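Local structure of PA0821 (Pseudomonas aeruginosa, 7DRG) at residues F166-A180 / R226-R240. The protein is probably the immunity protein (antitoxin) that protects Pseudomonas aeruginosa from a putative VRR-NUC nuclease effector of its type VI secretion system. Sequence-based numbering, arbitrary orientation.
Sequences FIDFARRLEPEQGYA and RIKTVSWLTLLNNER
A classic beta bulge marks one end of this contact: Trp232 and Leu233 both face Ala180. Beyond it, strands 177-180 and 233-237 pair antiparallel. Leu235 N donates almost straight to Gly178 O at 2.9 Å. Ala180 and Leu233 bond in both directions. The return bond from Gly178 N to Leu235 O is weak.

On one face of the strand pair, Leu235 is covered by helix 161-173 and the turn after it. A trans chi1 (-175°) swings the Leu235 side chain toward the helix, where Leu235 CD1 meets Ala170 CB at a tight 3.5 Å and also touches Pro175 CG. Beside it, Leu233 CB lies over one face of the Phe166 ring, and Leu233 CD1 meets Phe166 CD2 at 3.6 Å.

On the other face, Thr229 CG2 sits over the Tyr179 ring, 3.9 Å from its centroid, in a CH-pi contact. The Tyr179 hydroxyl bonds Tyr45, while Lys228 NZ bonds Val210 O and has a salt bridge to Asp209.

Arg240 grips Arg226 O side-on with NE and NH2, and the oxygen lies in the guanidinium plane. Arg240 NE lies 2.8 Å from Arg226 O. Two bonds to one oxygen should fix the rotation of the group, and Gln177 CB packs over one of its faces. Asn237 N-caps helix 238-243 through OD1, which accepts from Arg240 N at 3.0 Å. Water 1 links Glu176 OE1 to Arg240 NH1.

The contact is buried within the TsiV-family region. Strand 177-180 also pairs with strand 34-46, and strand 233-237 with 267-272. Tyr264 of strand 259-264 touches Ala170, Pro175 and Leu235, and helix 288-297 packs on Thr234.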
ATOM      1  N   PHE B 166      -6.137  21.746 -21.129  1.00 14.99           N
ATOM      2  CA  PHE B 166      -6.032  22.343 -19.801  1.00 14.95           C
ATOM      3  C   PHE B 166      -5.804  23.848 -19.892  1.00 18.23           C
ATOM      4  O   PHE B 166      -6.438  24.626 -19.167  1.00 17.24           O
ATOM      5  CB  PHE B 166      -4.914  21.658 -19.003  1.00 17.30           C
ATOM      6  CG  PHE B 166      -4.943  21.969 -17.537  1.00 15.53           C
ATOM      7  CD1 PHE B 166      -5.777  21.259 -16.688  1.00 15.67           C
ATOM      8  CD2 PHE B 166      -4.140  22.964 -17.003  1.00 19.09           C
ATOM      9  CE1 PHE B 166      -5.809  21.551 -15.335  1.00 15.31           C
ATOM     10  CE2 PHE B 166      -4.169  23.253 -15.656  1.00 19.80           C
ATOM     11  CZ  PHE B 166      -5.005  22.539 -14.819  1.00 17.98           C
ATOM     12  N   ILE B 167      -4.924  24.278 -20.798  1.00 17.39           N
ATOM     13  CA  ILE B 167      -4.684  25.706 -20.976  1.00 20.98           C
ATOM     14  C   ILE B 167      -5.912  26.391 -21.568  1.00 18.43           C
ATOM     15  O   ILE B 167      -6.309  27.471 -21.120  1.00 19.28           O
ATOM     16  CB  ILE B 167      -3.438  25.930 -21.848  1.00 19.72           C
ATOM     17  CG1 ILE B 167      -2.223  25.196 -21.270  1.00 24.31           C
ATOM     18  CG2 ILE B 167      -3.171  27.420 -22.003  1.00 19.55           C
ATOM     19  CD1 ILE B 167      -1.961  25.481 -19.818  1.00 26.99           C
ATOM     20  N   ASP B 168      -6.519  25.787 -22.594  1.00 17.01           N
ATOM     21  CA  ASP B 168      -7.705  26.380 -23.208  1.00 15.95           C
ATOM     22  C   ASP B 168      -8.827  26.537 -22.194  1.00 18.02           C
ATOM     23  O   ASP B 168      -9.519  27.563 -22.179  1.00 17.61           O
ATOM     24  CB  ASP B 168      -8.184  25.530 -24.385  1.00 16.68           C
ATOM     25  CG  ASP B 168      -7.317  25.706 -25.632  1.00 20.75           C
ATOM     26  OD1 ASP B 168      -6.381  26.521 -25.600  1.00 22.84           O
ATOM     27  OD2 ASP B 168      -7.567  25.013 -26.643  1.00 22.53           O
ATOM     28  N   PHE B 169      -9.019  25.531 -21.334  1.00 16.84           N
ATOM     29  CA  PHE B 169     -10.095  25.609 -20.348  1.00 16.37           C
ATOM     30  C   PHE B 169      -9.789  26.667 -19.296  1.00 15.63           C
ATOM     31  O   PHE B 169     -10.683  27.409 -18.869  1.00 19.07           O
ATOM     32  CB  PHE B 169     -10.310  24.252 -19.652  1.00 14.52           C
ATOM     33  CG  PHE B 169     -10.774  23.131 -20.554  1.00 16.58           C
ATOM     34  CD1 PHE B 169     -11.005  23.317 -21.903  1.00 17.47           C
ATOM     35  CD2 PHE B 169     -10.993  21.866 -20.011  1.00 15.39           C
ATOM     36  CE1 PHE B 169     -11.423  22.275 -22.706  1.00 16.09           C
ATOM     37  CE2 PHE B 169     -11.414  20.817 -20.808  1.00 19.48           C
ATOM     38  CZ  PHE B 169     -11.638  21.017 -22.150  1.00 20.04           C
ATOM     39  N   ALA B 170      -8.533  26.735 -18.849  1.00 17.01           N
ATOM     40  CA  ALA B 170      -8.147  27.756 -17.883  1.00 17.51           C
ATOM     41  C   ALA B 170      -8.406  29.143 -18.443  1.00 21.37           C
ATOM     42  O   ALA B 170      -8.893  30.034 -17.735  1.00 20.08           O
ATOM     43  CB  ALA B 170      -6.672  27.599 -17.518  1.00 20.93           C
ATOM     44  N   ARG B 171      -8.086  29.330 -19.720  1.00 19.67           N
ATOM     45  CA  ARG B 171      -8.258  30.623 -20.368  1.00 20.54           C
ATOM     46  C   ARG B 171      -9.718  31.070 -20.352  1.00 23.60           C
ATOM     47  O   ARG B 171     -10.005  32.254 -20.134  1.00 25.68           O
ATOM     48  CB  ARG B 171      -7.719  30.527 -21.794  1.00 28.63           C
ATOM     49  CG  ARG B 171      -7.559  31.827 -22.527  1.00 33.71           C
ATOM     50  CD  ARG B 171      -6.320  31.747 -23.407  1.00 23.65           C
ATOM     51  NE  ARG B 171      -6.207  30.464 -24.105  1.00 22.34           N
ATOM     52  CZ  ARG B 171      -5.057  29.952 -24.530  1.00 23.74           C
ATOM     53  NH1 ARG B 171      -3.921  30.608 -24.314  1.00 26.29           N
ATOM     54  NH2 ARG B 171      -5.032  28.782 -25.161  1.00 25.28           N
ATOM     55  N   ARG B 172     -10.648  30.141 -20.545  1.00 18.99           N
ATOM     56  CA  ARG B 172     -12.078  30.531 -20.592  1.00 22.19           C
ATOM     57  C   ARG B 172     -12.723  30.620 -19.210  1.00 25.64           C
ATOM     58  O   ARG B 172     -13.646  31.379 -19.090  1.00 24.27           O
ATOM     59  CB  ARG B 172     -13.004  29.487 -21.216  1.00 26.97           C
ATOM     60  CG  ARG B 172     -12.466  28.685 -22.367  1.00 33.51           C
ATOM     61  CD  ARG B 172     -13.576  28.147 -23.224  1.00 23.83           C
ATOM     62  NE  ARG B 172     -13.020  27.958 -24.533  1.00 23.00           N
ATOM     63  CZ  ARG B 172     -12.413  26.861 -24.921  1.00 26.07           C
ATOM     64  NH1 ARG B 172     -12.321  25.842 -24.099  1.00 19.54           N
ATOM     65  NH2 ARG B 172     -11.904  26.773 -26.124  1.00 23.99           N
ATOM     66  N   LEU B 173     -12.277  29.823 -18.242  1.00 19.34           N
ATOM     67  CA  LEU B 173     -12.982  29.762 -16.974  1.00 16.60           C
ATOM     68  C   LEU B 173     -12.360  30.642 -15.904  1.00 19.39           C
ATOM     69  O   LEU B 173     -12.990  30.846 -14.857  1.00 22.87           O
ATOM     70  CB  LEU B 173     -13.038  28.310 -16.470  1.00 17.75           C
ATOM     71  CG  LEU B 173     -13.759  27.334 -17.406  1.00 18.92           C
ATOM     72  CD1 LEU B 173     -13.656  25.908 -16.878  1.00 19.71           C
ATOM     73  CD2 LEU B 173     -15.223  27.733 -17.575  1.00 20.49           C
ATOM     74  N   GLU B 174     -11.152  31.164 -16.143  1.00 19.96           N
ATOM     75  CA  GLU B 174     -10.380  31.953 -15.185  1.00 22.31           C
ATOM     76  C   GLU B 174     -10.472  31.349 -13.775  1.00 21.89           C
ATOM     77  O   GLU B 174     -10.997  31.980 -12.857  1.00 21.91           O
ATOM     78  CB  GLU B 174     -10.819  33.413 -15.190  1.00 28.32           C
ATOM     79  CG  GLU B 174     -10.715  34.031 -16.590  1.00 36.31           C
ATOM     80  CD  GLU B 174     -10.470  35.530 -16.575  1.00 52.84           C
ATOM     81  OE1 GLU B 174     -11.271  36.257 -15.950  1.00 58.05           O
ATOM     82  OE2 GLU B 174      -9.473  35.975 -17.196  1.00 49.23           O
ATOM     83  N   PRO B 175      -9.961  30.133 -13.589  1.00 20.02           N
ATOM     84  CA  PRO B 175     -10.175  29.412 -12.329  1.00 19.34           C
ATOM     85  C   PRO B 175      -9.413  30.035 -11.173  1.00 20.40           C
ATOM     86  O   PRO B 175      -8.456  30.793 -11.350  1.00 23.14           O
ATOM     87  CB  PRO B 175      -9.644  28.002 -12.629  1.00 19.10           C
ATOM     88  CG  PRO B 175      -9.505  27.938 -14.133  1.00 19.77           C
ATOM     89  CD  PRO B 175      -9.189  29.334 -14.555  1.00 19.24           C
ATOM     90  N   GLU B 176      -9.845  29.673  -9.963  1.00 19.71           N
ATOM     91  CA  GLU B 176      -9.137  30.106  -8.766  1.00 19.89           C
ATOM     92  C   GLU B 176      -7.863  29.297  -8.554  1.00 22.30           C
ATOM     93  O   GLU B 176      -6.844  29.835  -8.106  1.00 21.61           O
ATOM     94  CB  GLU B 176     -10.049  29.968  -7.545  1.00 22.03           C
ATOM     95  CG  GLU B 176     -11.447  30.541  -7.746  1.00 24.03           C
ATOM     96  CD  GLU B 176     -11.466  32.050  -7.756  1.00 30.08           C
ATOM     97  OE1 GLU B 176     -10.965  32.645  -6.778  1.00 33.14           O
ATOM     98  OE2 GLU B 176     -11.978  32.637  -8.746  1.00 31.37           O
ATOM     99  N   GLN B 177      -7.915  28.005  -8.858  1.00 18.77           N
ATOM    100  CA  GLN B 177      -6.821  27.085  -8.599  1.00 17.58           C
ATOM    101  C   GLN B 177      -7.108  25.801  -9.354  1.00 19.20           C
ATOM    102  O   GLN B 177      -8.231  25.566  -9.809  1.00 16.48           O
ATOM    103  CB  GLN B 177      -6.659  26.796  -7.104  1.00 17.67           C
ATOM    104  CG  GLN B 177      -7.921  26.226  -6.471  1.00 19.09           C
ATOM    105  CD  GLN B 177      -7.753  25.928  -4.998  1.00 22.20           C
ATOM    106  OE1 GLN B 177      -6.883  25.145  -4.609  1.00 22.15           O
ATOM    107  NE2 GLN B 177      -8.592  26.547  -4.164  1.00 22.52           N
ATOM    108  N   GLY B 178      -6.084  24.971  -9.483  1.00 17.33           N
ATOM    109  CA  GLY B 178      -6.260  23.745 -10.236  1.00 18.00           C
ATOM    110  C   GLY B 178      -4.957  22.989 -10.357  1.00 15.48           C
ATOM    111  O   GLY B 178      -3.891  23.465  -9.954  1.00 16.94           O
ATOM    112  N   TYR B 179      -5.064  21.794 -10.931  1.00 15.38           N
ATOM    113  CA  TYR B 179      -3.914  20.909 -11.098  1.00 16.56           C
ATOM    114  C   TYR B 179      -4.285  19.825 -12.097  1.00 15.73           C
ATOM    115  O   TYR B 179      -5.466  19.557 -12.340  1.00 15.98           O
ATOM    116  CB  TYR B 179      -3.466  20.274  -9.766  1.00 15.95           C
ATOM    117  CG  TYR B 179      -4.627  19.849  -8.899  1.00 14.96           C
ATOM    118  CD1 TYR B 179      -5.263  18.627  -9.097  1.00 17.68           C
ATOM    119  CD2 TYR B 179      -5.105  20.688  -7.897  1.00 14.54           C
ATOM    120  CE1 TYR B 179      -6.354  18.256  -8.314  1.00 16.50           C
ATOM    121  CE2 TYR B 179      -6.190  20.326  -7.112  1.00 17.05           C
ATOM    122  CZ  TYR B 179      -6.805  19.115  -7.320  1.00 17.86           C
ATOM    123  OH  TYR B 179      -7.880  18.782  -6.534  1.00 18.23           O
ATOM    124  N   ALA B 180      -3.260  19.179 -12.646  1.00 15.02           N
ATOM    125  CA  ALA B 180      -3.474  18.054 -13.544  1.00 13.85           C
ATOM    126  C   ALA B 180      -2.307  17.090 -13.425  1.00 16.39           C
ATOM    127  O   ALA B 180      -1.174  17.498 -13.163  1.00 17.66           O
ATOM    128  CB  ALA B 180      -3.613  18.493 -15.003  1.00 14.25           C
ATOM    129  N   ARG B 226      -5.395  29.465  -0.853  1.00 24.36           N
ATOM    130  CA  ARG B 226      -4.314  28.487  -0.823  1.00 24.46           C
ATOM    131  C   ARG B 226      -4.588  27.419  -1.874  1.00 23.26           C
ATOM    132  O   ARG B 226      -5.607  27.458  -2.567  1.00 22.66           O
ATOM    133  CB  ARG B 226      -4.171  27.889   0.581  1.00 24.68           C
ATOM    134  CG  ARG B 226      -3.762  28.931   1.609  1.00 31.27           C
ATOM    135  CD  ARG B 226      -3.281  28.339   2.905  1.00 43.32           C
ATOM    136  NE  ARG B 226      -2.575  29.358   3.674  1.00 45.78           N
ATOM    137  CZ  ARG B 226      -1.602  29.098   4.537  1.00 49.36           C
ATOM    138  NH1 ARG B 226      -1.222  27.845   4.745  1.00 50.58           N
ATOM    139  NH2 ARG B 226      -1.011  30.091   5.187  1.00 54.24           N
ATOM    140  N   ILE B 227      -3.664  26.460  -2.008  1.00 21.39           N
ATOM    141  CA  ILE B 227      -3.814  25.374  -2.970  1.00 21.28           C
ATOM    142  C   ILE B 227      -3.700  24.025  -2.272  1.00 22.29           C
ATOM    143  O   ILE B 227      -3.056  23.883  -1.227  1.00 23.65           O
ATOM    144  CB  ILE B 227      -2.786  25.444  -4.122  1.00 19.91           C
ATOM    145  CG1 ILE B 227      -1.354  25.342  -3.585  1.00 24.02           C
ATOM    146  CG2 ILE B 227      -2.989  26.705  -4.952  1.00 20.54           C
ATOM    147  CD1 ILE B 227      -0.314  25.234  -4.677  1.00 24.95           C
ATOM    148  N   LYS B 228      -4.330  23.021  -2.882  1.00 16.88           N
ATOM    149  CA  LYS B 228      -4.293  21.667  -2.347  1.00 17.83           C
ATOM    150  C   LYS B 228      -2.967  20.984  -2.642  1.00 20.12           C
ATOM    151  O   LYS B 228      -2.365  20.361  -1.758  1.00 19.30           O
ATOM    152  CB  LYS B 228      -5.445  20.855  -2.939  1.00 20.41           C
ATOM    153  CG  LYS B 228      -5.473  19.391  -2.518  1.00 22.74           C
ATOM    154  CD  LYS B 228      -6.360  18.626  -3.486  1.00 24.65           C
ATOM    155  CE  LYS B 228      -6.295  17.129  -3.269  1.00 29.13           C
ATOM    156  NZ  LYS B 228      -7.074  16.415  -4.324  1.00 27.50           N
ATOM    157  N   THR B 229      -2.504  21.070  -3.884  1.00 20.50           N
ATOM    158  CA  THR B 229      -1.364  20.270  -4.298  1.00 20.21           C
ATOM    159  C   THR B 229      -0.792  20.833  -5.587  1.00 20.51           C
ATOM    160  O   THR B 229      -1.477  21.523  -6.350  1.00 19.98           O
ATOM    161  CB  THR B 229      -1.754  18.800  -4.511  1.00 22.07           C
ATOM    162  OG1 THR B 229      -0.583  18.032  -4.811  1.00 19.48           O
ATOM    163  CG2 THR B 229      -2.734  18.674  -5.678  1.00 23.83           C
ATOM    164  N   VAL B 230       0.477  20.525  -5.809  1.00 20.14           N
ATOM    165  CA  VAL B 230       1.076  20.654  -7.127  1.00 19.00           C
ATOM    166  C   VAL B 230       0.963  19.306  -7.831  1.00 20.63           C
ATOM    167  O   VAL B 230       0.773  18.261  -7.203  1.00 19.44           O
ATOM    168  CB  VAL B 230       2.543  21.125  -7.040  1.00 21.26           C
ATOM    169  CG1 VAL B 230       2.666  22.320  -6.105  1.00 22.52           C
ATOM    170  CG2 VAL B 230       3.449  19.982  -6.571  1.00 19.86           C
ATOM    171  N   SER B 231       1.061  19.326  -9.153  1.00 18.22           N
ATOM    172  CA  SER B 231       1.166  18.092  -9.924  1.00 18.47           C
ATOM    173  C   SER B 231       1.893  18.434 -11.214  1.00 18.92           C
ATOM    174  O   SER B 231       2.639  19.416 -11.266  1.00 19.62           O
ATOM    175  CB  SER B 231      -0.218  17.460 -10.157  1.00 20.05           C
ATOM    176  OG  SER B 231      -0.061  16.113 -10.585  1.00 19.02           O
ATOM    177  N   TRP B 232       1.693  17.622 -12.256  1.00 16.98           N
ATOM    178  CA  TRP B 232       2.341  17.907 -13.537  1.00 17.68           C
ATOM    179  C   TRP B 232       1.983  19.304 -14.028  1.00 16.26           C
ATOM    180  O   TRP B 232       2.853  20.065 -14.469  1.00 18.10           O
ATOM    181  CB  TRP B 232       1.952  16.852 -14.577  1.00 18.55           C
ATOM    182  CG  TRP B 232       2.625  17.070 -15.903  1.00 17.77           C
ATOM    183  CD1 TRP B 232       3.958  17.304 -16.120  1.00 18.61           C
ATOM    184  CD2 TRP B 232       2.004  17.077 -17.197  1.00 16.86           C
ATOM    185  NE1 TRP B 232       4.198  17.460 -17.464  1.00 19.53           N
ATOM    186  CE2 TRP B 232       3.020  17.323 -18.149  1.00 17.79           C
ATOM    187  CE3 TRP B 232       0.694  16.889 -17.642  1.00 19.92           C
ATOM    188  CZ2 TRP B 232       2.762  17.381 -19.519  1.00 20.18           C
ATOM    189  CZ3 TRP B 232       0.436  16.956 -19.002  1.00 20.05           C
ATOM    190  CH2 TRP B 232       1.456  17.204 -19.924  1.00 19.99           C
ATOM    191  N   LEU B 233       0.704  19.659 -13.956  1.00 16.90           N
ATOM    192  CA  LEU B 233       0.265  21.020 -14.211  1.00 17.81           C
ATOM    193  C   LEU B 233      -0.297  21.581 -12.913  1.00 17.08           C
ATOM    194  O   LEU B 233      -0.997  20.876 -12.180  1.00 17.22           O
ATOM    195  CB  LEU B 233      -0.787  21.071 -15.318  1.00 17.16           C
ATOM    196  CG  LEU B 233      -0.474  20.297 -16.600  1.00 18.19           C
ATOM    197  CD1 LEU B 233      -1.570  20.516 -17.636  1.00 16.72           C
ATOM    198  CD2 LEU B 233       0.887  20.714 -17.169  1.00 19.42           C
ATOM    199  N   THR B 234       0.045  22.829 -12.615  1.00 17.28           N
ATOM    200  CA  THR B 234      -0.434  23.522 -11.429  1.00 16.74           C
ATOM    201  C   THR B 234      -0.941  24.889 -11.850  1.00 18.06           C
ATOM    202  O   THR B 234      -0.218  25.629 -12.517  1.00 20.23           O
ATOM    203  CB  THR B 234       0.680  23.661 -10.390  1.00 18.34           C
ATOM    204  OG1 THR B 234       1.251  22.368 -10.147  1.00 18.85           O
ATOM    205  CG2 THR B 234       0.117  24.199  -9.078  1.00 22.21           C
ATOM    206  N   LEU B 235      -2.177  25.223 -11.472  1.00 16.42           N
ATOM    207  CA  LEU B 235      -2.799  26.486 -11.861  1.00 18.22           C
ATOM    208  C   LEU B 235      -2.922  27.396 -10.645  1.00 19.39           C
ATOM    209  O   LEU B 235      -3.493  27.001  -9.624  1.00 22.06           O
ATOM    210  CB  LEU B 235      -4.177  26.255 -12.498  1.00 17.73           C
ATOM    211  CG  LEU B 235      -4.874  27.509 -13.052  1.00 19.61           C
ATOM    212  CD1 LEU B 235      -5.765  27.128 -14.194  1.00 21.21           C
ATOM    213  CD2 LEU B 235      -5.711  28.201 -11.981  1.00 20.14           C
ATOM    214  N   LEU B 236      -2.419  28.623 -10.773  1.00 21.31           N
ATOM    215  CA  LEU B 236      -2.563  29.655  -9.755  1.00 18.13           C
ATOM    216  C   LEU B 236      -3.250  30.859 -10.378  1.00 23.05           C
ATOM    217  O   LEU B 236      -2.804  31.345 -11.418  1.00 24.38           O
ATOM    218  CB  LEU B 236      -1.206  30.099  -9.208  1.00 22.78           C
ATOM    219  CG  LEU B 236      -0.213  29.032  -8.752  1.00 21.72           C
ATOM    220  CD1 LEU B 236       1.070  29.705  -8.300  1.00 25.22           C
ATOM    221  CD2 LEU B 236      -0.790  28.177  -7.631  1.00 25.11           C
ATOM    222  N   ASN B 237      -4.314  31.347  -9.741  1.00 22.17           N
ATOM    223  CA  ASN B 237      -4.840  32.632 -10.184  1.00 21.56           C
ATOM    224  C   ASN B 237      -3.891  33.745  -9.735  1.00 22.80           C
ATOM    225  O   ASN B 237      -2.926  33.518  -9.002  1.00 26.34           O
ATOM    226  CB  ASN B 237      -6.274  32.852  -9.681  1.00 22.29           C
ATOM    227  CG  ASN B 237      -6.371  33.022  -8.171  1.00 26.04           C
ATOM    228  OD1 ASN B 237      -5.439  32.722  -7.422  1.00 26.57           O
ATOM    229  ND2 ASN B 237      -7.530  33.498  -7.717  1.00 26.57           N
ATOM    230  N   ASN B 238      -4.144  34.965 -10.219  1.00 26.48           N
ATOM    231  CA  ASN B 238      -3.191  36.036  -9.949  1.00 30.58           C
ATOM    232  C   ASN B 238      -3.031  36.294  -8.456  1.00 23.76           C
ATOM    233  O   ASN B 238      -1.929  36.624  -8.004  1.00 28.62           O
ATOM    234  CB  ASN B 238      -3.602  37.315 -10.676  1.00 25.23           C
ATOM    235  CG  ASN B 238      -3.144  37.329 -12.127  1.00 33.81           C
ATOM    236  OD1 ASN B 238      -2.224  36.603 -12.507  1.00 38.43           O
ATOM    237  ND2 ASN B 238      -3.775  38.168 -12.941  1.00 41.48           N
ATOM    238  N   GLU B 239      -4.093  36.123  -7.667  1.00 29.07           N
ATOM    239  CA  GLU B 239      -3.952  36.352  -6.233  1.00 25.85           C
ATOM    240  C   GLU B 239      -3.029  35.316  -5.593  1.00 33.34           C
ATOM    241  O   GLU B 239      -2.161  35.660  -4.785  1.00 32.95           O
ATOM    242  CB  GLU B 239      -5.312  36.363  -5.540  1.00 34.52           C
ATOM    243  CG  GLU B 239      -5.162  36.526  -4.036  1.00 45.55           C
ATOM    244  CD  GLU B 239      -6.444  36.899  -3.329  1.00 52.42           C
ATOM    245  OE1 GLU B 239      -7.534  36.607  -3.866  1.00 53.43           O
ATOM    246  OE2 GLU B 239      -6.353  37.485  -2.228  1.00 52.88           O
ATOM    247  N   ARG B 240      -3.208  34.035  -5.932  1.00 26.37           N
ATOM    248  CA  ARG B 240      -2.307  33.009  -5.410  1.00 25.35           C
ATOM    249  C   ARG B 240      -0.894  33.202  -5.935  1.00 26.41           C
ATOM    250  O   ARG B 240       0.084  32.968  -5.214  1.00 30.89           O
ATOM    251  CB  ARG B 240      -2.827  31.623  -5.775  1.00 28.78           C
ATOM    252  CG  ARG B 240      -4.005  31.201  -4.930  1.00 27.59           C
ATOM    253  CD  ARG B 240      -4.741  29.994  -5.505  1.00 23.49           C
ATOM    254  NE  ARG B 240      -5.703  29.503  -4.532  1.00 25.56           N
ATOM    255  CZ  ARG B 240      -6.903  30.033  -4.335  1.00 22.57           C
ATOM    256  NH1 ARG B 240      -7.314  31.064  -5.072  1.00 23.74           N
ATOM    257  NH2 ARG B 240      -7.693  29.519  -3.408  1.00 24.37           N
TER
HETATM  258  O   HOH W   1     -10.285  31.462  -4.483  1.00 35.18           O
HETATM  259  O   HOH W   2      -9.422  34.189  -9.811  1.00 42.73           O
HETATM  260  O   HOH W   3      -5.304  23.263  -5.550  1.00 21.33           O
HETATM  261  O   HOH W   4      -3.113  23.699  -7.229  1.00 21.37           O
HETATM  262  O   HOH W   5      -8.774  16.405  -6.681  1.00 26.19           O